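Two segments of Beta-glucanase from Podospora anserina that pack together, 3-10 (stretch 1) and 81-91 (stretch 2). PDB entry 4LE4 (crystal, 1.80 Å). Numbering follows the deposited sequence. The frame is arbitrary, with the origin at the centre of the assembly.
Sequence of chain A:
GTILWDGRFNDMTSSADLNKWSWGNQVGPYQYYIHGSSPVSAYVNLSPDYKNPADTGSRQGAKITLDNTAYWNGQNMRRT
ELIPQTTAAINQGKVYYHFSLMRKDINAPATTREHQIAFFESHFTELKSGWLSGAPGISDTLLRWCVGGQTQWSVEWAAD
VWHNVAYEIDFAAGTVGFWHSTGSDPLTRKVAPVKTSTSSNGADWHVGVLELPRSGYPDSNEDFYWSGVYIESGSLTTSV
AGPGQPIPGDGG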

# COMPACT_ATOMS: atom_id res chain seq x y z
N ILE A 3 3.15 -9.51 15.62
CA ILE A 3 2.89 -8.25 14.93
C ILE A 3 3.85 -7.20 15.45
O ILE A 3 3.80 -6.88 16.65
N LEU A 4 4.70 -6.67 14.58
CA LEU A 4 5.65 -5.64 14.98
C LEU A 4 4.99 -4.28 14.96
O LEU A 4 5.28 -3.42 15.78
N TRP A 5 4.11 -4.08 13.98
CA TRP A 5 3.42 -2.81 13.86
C TRP A 5 2.06 -3.06 13.20
O TRP A 5 1.95 -3.85 12.26
N ASP A 6 1.03 -2.43 13.75
CA ASP A 6 -0.34 -2.59 13.28
C ASP A 6 -0.85 -1.31 12.60
O ASP A 6 -1.01 -0.26 13.25
N GLY A 7 -1.15 -1.42 11.31
CA GLY A 7 -1.64 -0.25 10.62
C GLY A 7 -3.06 -0.45 10.16
O GLY A 7 -3.48 0.16 9.19
N ARG A 8 -3.82 -1.26 10.89
CA ARG A 8 -5.19 -1.53 10.48
C ARG A 8 -6.25 -0.52 10.90
O ARG A 8 -7.41 -0.72 10.58
N PHE A 9 -5.82 0.55 11.59
CA PHE A 9 -6.63 1.68 12.05
C PHE A 9 -7.62 1.29 13.16
O PHE A 9 -8.49 2.08 13.51
N ASN A 10 -7.46 0.10 13.73
CA ASN A 10 -8.42 -0.40 14.73
C ASN A 10 -8.66 0.46 15.96
O ASN A 10 -9.74 0.36 16.56
N GLU A 81 0.12 9.59 0.97
CA GLU A 81 0.83 8.46 1.58
C GLU A 81 0.91 8.57 3.09
O GLU A 81 1.00 9.67 3.62
N LEU A 82 0.88 7.41 3.77
CA LEU A 82 0.99 7.28 5.21
C LEU A 82 2.26 6.45 5.41
O LEU A 82 2.54 5.55 4.63
N ILE A 83 3.03 6.77 6.44
CA ILE A 83 4.24 6.02 6.75
C ILE A 83 4.10 5.46 8.17
O ILE A 83 3.62 6.16 9.07
N PRO A 84 4.49 4.19 8.39
CA PRO A 84 4.39 3.61 9.73
C PRO A 84 5.17 4.45 10.75
O PRO A 84 6.31 4.87 10.48
N GLN A 85 4.54 4.69 11.90
CA GLN A 85 5.18 5.42 13.02
C GLN A 85 5.42 4.27 14.00
O GLN A 85 4.47 3.76 14.58
N THR A 86 6.68 3.88 14.14
CA THR A 86 7.06 2.75 14.99
C THR A 86 8.54 2.77 15.41
O THR A 86 9.40 3.40 14.78
N THR A 87 8.82 2.05 16.50
CA THR A 87 10.17 1.90 17.01
C THR A 87 10.56 0.43 16.79
O THR A 87 11.67 0.03 17.09
N ALA A 88 9.64 -0.37 16.28
CA ALA A 88 9.92 -1.78 16.05
C ALA A 88 10.94 -1.93 14.91
O ALA A 88 11.00 -1.09 14.02
N ALA A 89 11.72 -3.01 14.95
CA ALA A 89 12.75 -3.28 13.94
C ALA A 89 12.14 -3.89 12.66
O ALA A 89 12.39 -5.05 12.31
N ILE A 90 11.33 -3.09 11.98
CA ILE A 90 10.68 -3.56 10.77
C ILE A 90 11.57 -3.62 9.54
O ILE A 90 11.12 -4.08 8.49
N ASN A 91 12.82 -3.16 9.66
CA ASN A 91 13.75 -3.17 8.53
C ASN A 91 15.01 -3.98 8.79
O ASN A 91 16.08 -3.70 8.23

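How does the strand at the start of stretch 2 meet stretch 1? Leu82 points toward it, with chi1 m and chi2 t, and sets CD1 4.0 Å from CZ of Phe9, at the edge of that ring. Phe9, itself chi1 m, leaves its backbone sideways, yet the end of its side chain comes nearer and makes the contact. Ile83 follows the strand's alternation and points away, so the next inward residue is Pro84.

What does Pro84 find there? Its ring, puckered C-gamma exo, lies over one face of the Trp5 indole: CB is 3.5 Å from Trp5 CE2 and 3.7 Å from the centroid of the six-membered ring, only 18° off the normal, a CH-pi contact. Trp5, chi1 t and chi2 87°, points toward stretch 2 and has more of its surface covered by the other stretch than any other residue here.

Is the joint held by polar bonds as the strand gives way to loop? No direct hydrogen bond crosses it. The CA-to-CB bond of Gln85 points away, while its O lies 3.6 Å from Trp5 NE1, which is hydrogen-bonded elsewhere in the structure. Thr86, chi1 t, turns inward, placing CB 3.7 Å from Trp5 CD1. A water links the stretches instead, 2.9 Å from Thr86 OG1 and donating to Leu4 O at 3.3 Å. The same Thr86 OG1 accepts a hydrogen bond from Ala88 N at 2.9 Å, bracing the loop.

How does the loop close over Leu4? Thr87 points away, but Ala88 points in, its CB 3.5 Å from Leu4 O and 3.9 Å from Leu4 CB. Leu4, m and t, has its CA-to-CB bond directed toward stretch 2, and its CD1 lies 3.9 Å from Ala89 O. Ile90, p and t, leaves sideways and places CG2 4.0 Å from Leu4 CB, adding a second apolar contact.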

# COMPACT_ATOMS: atom_id res chain seq x y z
CB ILE A 3 1.47 -7.73 15.18
CG1 ILE A 3 0.47 -8.71 14.58
CG2 ILE A 3 1.32 -6.31 14.59
CD1 ILE A 3 -1.00 -8.38 14.92
CB LEU A 4 6.84 -5.60 14.02
CG LEU A 4 7.72 -6.84 13.93
CD1 LEU A 4 8.81 -6.61 12.90
CD2 LEU A 4 8.34 -7.11 15.30
CB TRP A 5 4.26 -1.82 13.05
CG TRP A 5 3.48 -0.59 12.61
CD1 TRP A 5 3.30 0.57 13.30
CD2 TRP A 5 2.82 -0.42 11.35
NE1 TRP A 5 2.57 1.47 12.54
CE2 TRP A 5 2.26 0.88 11.34
CE3 TRP A 5 2.65 -1.24 10.22
CZ2 TRP A 5 1.53 1.38 10.24
CZ3 TRP A 5 1.91 -0.73 9.10
CH2 TRP A 5 1.37 0.57 9.14
CB ASP A 6 -1.24 -2.93 14.46
CG ASP A 6 -2.52 -3.61 14.05
OD1 ASP A 6 -3.03 -3.27 12.95
OD2 ASP A 6 -3.03 -4.45 14.84
CB ARG A 8 -5.56 -2.94 10.91
CG ARG A 8 -4.79 -3.94 10.07
CD ARG A 8 -5.00 -5.34 10.51
NE ARG A 8 -4.52 -5.63 11.86
CZ ARG A 8 -4.66 -6.81 12.45
NH1 ARG A 8 -4.19 -7.01 13.68
NH2 ARG A 8 -5.27 -7.80 11.81
CB PHE A 9 -7.44 2.28 10.89
CG PHE A 9 -6.62 2.64 9.66
CD1 PHE A 9 -5.84 3.78 9.64
CD2 PHE A 9 -6.67 1.85 8.51
CE1 PHE A 9 -5.12 4.14 8.49
CE2 PHE A 9 -5.95 2.21 7.36
CZ PHE A 9 -5.18 3.36 7.36
CB ASN A 10 -8.07 -1.83 15.14
CG ASN A 10 -8.39 -2.84 14.06
OD1 ASN A 10 -9.27 -2.62 13.21
ND2 ASN A 10 -7.71 -3.96 14.11
CB GLU A 81 2.27 8.40 0.99
CG GLU A 81 2.30 8.19 -0.52
CD GLU A 81 3.54 8.79 -1.18
OE1 GLU A 81 4.61 8.85 -0.51
OE2 GLU A 81 3.44 9.20 -2.36
CB LEU A 82 -0.20 6.48 5.79
CG LEU A 82 -1.58 7.01 5.40
CD1 LEU A 82 -2.66 6.13 5.96
CD2 LEU A 82 -1.70 8.43 5.92
CB ILE A 83 5.49 6.95 6.65
CG1 ILE A 83 5.69 7.36 5.18
CG2 ILE A 83 6.80 6.21 7.05
CD1 ILE A 83 6.71 8.45 5.03
CB PRO A 84 5.01 2.22 9.56
CG PRO A 84 4.75 1.90 8.11
CD PRO A 84 5.05 3.23 7.44
CB GLN A 85 4.23 6.43 13.66
CG GLN A 85 4.81 7.08 14.93
CD GLN A 85 6.12 7.76 14.62
OE1 GLN A 85 6.17 8.72 13.85
NE2 GLN A 85 7.22 7.26 15.22
CB THR A 86 6.78 1.41 14.23
OG1 THR A 86 7.16 0.28 15.03
CG2 THR A 86 7.58 1.36 12.93
CB THR A 87 10.26 2.21 18.53
OG1 THR A 87 9.42 1.30 19.25
CG2 THR A 87 9.79 3.63 18.82
CB ALA A 88 8.62 -2.53 15.72
CB ALA A 89 13.81 -4.24 14.53
CB ILE A 90 9.46 -2.70 10.48
CG1 ILE A 90 9.90 -1.26 10.24
CG2 ILE A 90 8.49 -2.76 11.67
CD1 ILE A 90 8.80 -0.41 9.61
CB ASN A 91 14.15 -1.74 8.14
CG ASN A 91 14.95 -1.04 9.23
OD1 ASN A 91 14.73 -1.25 10.43
ND2 ASN A 91 15.87 -0.17 8.82
O HOH W 1 4.72 -0.30 16.50